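Local coordinates for TfuA domain-containing protein (Methanosarcina acetivorans, PDB 6XP8) that takes part in the thioamidation of the peptide backbone, probably acting together with a YcaO protein, at residues 147-150 and 151-155. Residues are numbered along the deposited sequence; the frame is centred on the assembly and turned at random.
Sequences KEHN and ALLDL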
ATOM      1  N   LYS A 147       9.767  21.182 -13.131  1.00 22.16           N
ATOM      2  CA  LYS A 147       9.377  22.171 -12.116  1.00 21.96           C
ATOM      3  C   LYS A 147       7.964  21.889 -11.585  1.00 21.10           C
ATOM      4  O   LYS A 147       7.739  21.926 -10.371  1.00 20.64           O
ATOM      5  CB  LYS A 147       9.479  23.603 -12.670  1.00 23.03           C
ATOM      6  CG  LYS A 147       9.325  24.712 -11.630  1.00 25.10           C
ATOM      7  CD  LYS A 147       9.400  26.094 -12.272  1.00 26.38           C
ATOM      8  CE  LYS A 147       8.971  27.204 -11.314  1.00 27.54           C
ATOM      9  NZ  LYS A 147      10.037  27.584 -10.343  1.00 28.58           N
ATOM     10  N   GLU A 148       7.036  21.602 -12.505  1.00 20.63           N
ATOM     11  CA  GLU A 148       5.639  21.286 -12.177  1.00 20.49           C
ATOM     12  C   GLU A 148       5.512  19.969 -11.415  1.00 20.00           C
ATOM     13  O   GLU A 148       4.761  19.887 -10.440  1.00 19.74           O
ATOM     14  CB  GLU A 148       4.778  21.252 -13.443  1.00 20.61           C
ATOM     15  CG  GLU A 148       4.465  22.632 -14.005  1.00 20.87           C
ATOM     16  CD  GLU A 148       4.063  22.620 -15.472  1.00 21.53           C
ATOM     17  OE1 GLU A 148       4.204  21.580 -16.157  1.00 21.84           O
ATOM     18  OE2 GLU A 148       3.599  23.672 -15.946  1.00 21.61           O
ATOM     19  N   HIS A 149       6.245  18.952 -11.870  1.00 19.75           N
ATOM     20  CA  HIS A 149       6.349  17.669 -11.168  1.00 19.38           C
ATOM     21  C   HIS A 149       6.795  17.871  -9.724  1.00 19.10           C
ATOM     22  O   HIS A 149       6.128  17.404  -8.798  1.00 18.97           O
ATOM     23  CB  HIS A 149       7.322  16.728 -11.892  1.00 19.70           C
ATOM     24  CG  HIS A 149       7.666  15.497 -11.112  1.00 19.98           C
ATOM     25  ND1 HIS A 149       8.681  15.465 -10.180  1.00 20.24           N
ATOM     26  CD2 HIS A 149       7.122  14.258 -11.120  1.00 19.99           C
ATOM     27  CE1 HIS A 149       8.747  14.259  -9.645  1.00 20.68           C
ATOM     28  NE2 HIS A 149       7.817  13.506 -10.203  1.00 20.96           N
ATOM     29  N   ASN A 150       7.919  18.568  -9.548  1.00 18.54           N
ATOM     30  CA  ASN A 150       8.503  18.791  -8.221  1.00 18.70           C
ATOM     31  C   ASN A 150       7.600  19.611  -7.303  1.00 18.25           C
ATOM     32  O   ASN A 150       7.493  19.305  -6.109  1.00 19.13           O
ATOM     33  CB  ASN A 150       9.886  19.442  -8.337  1.00 19.42           C
ATOM     34  CG  ASN A 150      10.904  18.560  -9.054  1.00 19.92           C
ATOM     35  OD1 ASN A 150      10.652  17.390  -9.357  1.00 20.78           O
ATOM     36  ND2 ASN A 150      12.070  19.134  -9.331  1.00 21.07           N
ATOM     37  N   ALA A 151       6.945  20.633  -7.864  1.00 17.08           N
ATOM     38  CA  ALA A 151       6.038  21.496  -7.097  1.00 16.57           C
ATOM     39  C   ALA A 151       4.808  20.722  -6.630  1.00 16.12           C
ATOM     40  O   ALA A 151       4.407  20.835  -5.469  1.00 15.74           O
ATOM     41  CB  ALA A 151       5.633  22.726  -7.902  1.00 16.27           C
ATOM     42  N   LEU A 152       4.229  19.921  -7.527  1.00 16.07           N
ATOM     43  CA  LEU A 152       3.043  19.129  -7.195  1.00 15.89           C
ATOM     44  C   LEU A 152       3.349  17.988  -6.228  1.00 15.75           C
ATOM     45  O   LEU A 152       2.522  17.651  -5.376  1.00 16.05           O
ATOM     46  CB  LEU A 152       2.362  18.595  -8.455  1.00 15.96           C
ATOM     47  CG  LEU A 152       1.663  19.649  -9.323  1.00 15.91           C
ATOM     48  CD1 LEU A 152       1.229  19.013 -10.632  1.00 16.14           C
ATOM     49  CD2 LEU A 152       0.485  20.318  -8.625  1.00 16.39           C
ATOM     50  N   LEU A 153       4.534  17.399  -6.362  1.00 15.65           N
ATOM     51  CA  LEU A 153       4.971  16.361  -5.434  1.00 15.73           C
ATOM     52  C   LEU A 153       5.177  16.919  -4.021  1.00 16.15           C
ATOM     53  O   LEU A 153       4.701  16.332  -3.047  1.00 15.59           O
ATOM     54  CB  LEU A 153       6.214  15.634  -5.961  1.00 16.04           C
ATOM     55  CG  LEU A 153       6.902  14.597  -5.059  1.00 15.98           C
ATOM     56  CD1 LEU A 153       5.967  13.467  -4.626  1.00 16.46           C
ATOM     57  CD2 LEU A 153       8.118  14.043  -5.778  1.00 16.72           C
ATOM     58  N   ASP A 154       5.865  18.058  -3.921  1.00 16.20           N
ATOM     59  CA  ASP A 154       6.002  18.763  -2.642  1.00 16.61           C
ATOM     60  C   ASP A 154       4.644  19.102  -2.017  1.00 16.13           C
ATOM     61  O   ASP A 154       4.461  18.951  -0.803  1.00 15.93           O
ATOM     62  CB  ASP A 154       6.839  20.037  -2.813  1.00 17.76           C
ATOM     63  CG  ASP A 154       6.949  20.837  -1.527  1.00 19.14           C
ATOM     64  OD1 ASP A 154       7.699  20.410  -0.617  1.00 20.74           O
ATOM     65  OD2 ASP A 154       6.281  21.888  -1.422  1.00 19.92           O
ATOM     66  N   LEU A 155       3.701  19.560  -2.847  1.00 15.26           N
ATOM     67  CA  LEU A 155       2.337  19.842  -2.388  1.00 15.77           C
ATOM     68  C   LEU A 155       1.686  18.587  -1.800  1.00 15.50           C
ATOM     69  O   LEU A 155       1.107  18.644  -0.712  1.00 15.59           O
ATOM     70  CB  LEU A 155       1.471  20.450  -3.509  1.00 15.64           C
ATOM     71  CG  LEU A 155      -0.006  20.782  -3.209  1.00 16.14           C
ATOM     72  CD1 LEU A 155      -0.183  21.713  -2.012  1.00 16.02           C
ATOM     73  CD2 LEU A 155      -0.713  21.351  -4.434  1.00 16.48           C
TER
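His149 and Leu153, one helical turn apart, extend alongside each other in the same direction, with His149 CE1 3.9 Å from Leu153 CD2. The methyl meets the imidazole at an oblique angle, so this is van der Waals packing and not a stack. The four-residue spacing puts both on one flank of the helix, and with CG anti to the backbone N in each (chi1 170° for His149) the ring and the leucine methyls stay close beyond CB. The ring's rotation is restrained in part by its neighbour in sequence: His149 ND1 donates to Asn150 OD1 at 2.9 Å, with an N-H...O angle of 167°. The acceptor lies in the ring plane, 3° out of it. A phenylalanine here would keep a flat ring but would probably leave Asn150 OD1 without this donor and its amide freer to turn. Beneath these side chains the backbone bonds are regular i to i+4 alpha-helical ones, such as Leu153 N to His149 O at 2.9 Å. On another flank, Leu152 CG packs 3.3 Å from Glu148 O, while Glu148 OE1 accepts from Ser145 N at the helix start and forms a salt bridge with Lys183. Within helix 146-157, the His149 and Leu153 flank rests against helix 128-140, both side chains touching Leu135, whereas Leu155 turns to Leu169 and Glu172 of helix 166-175.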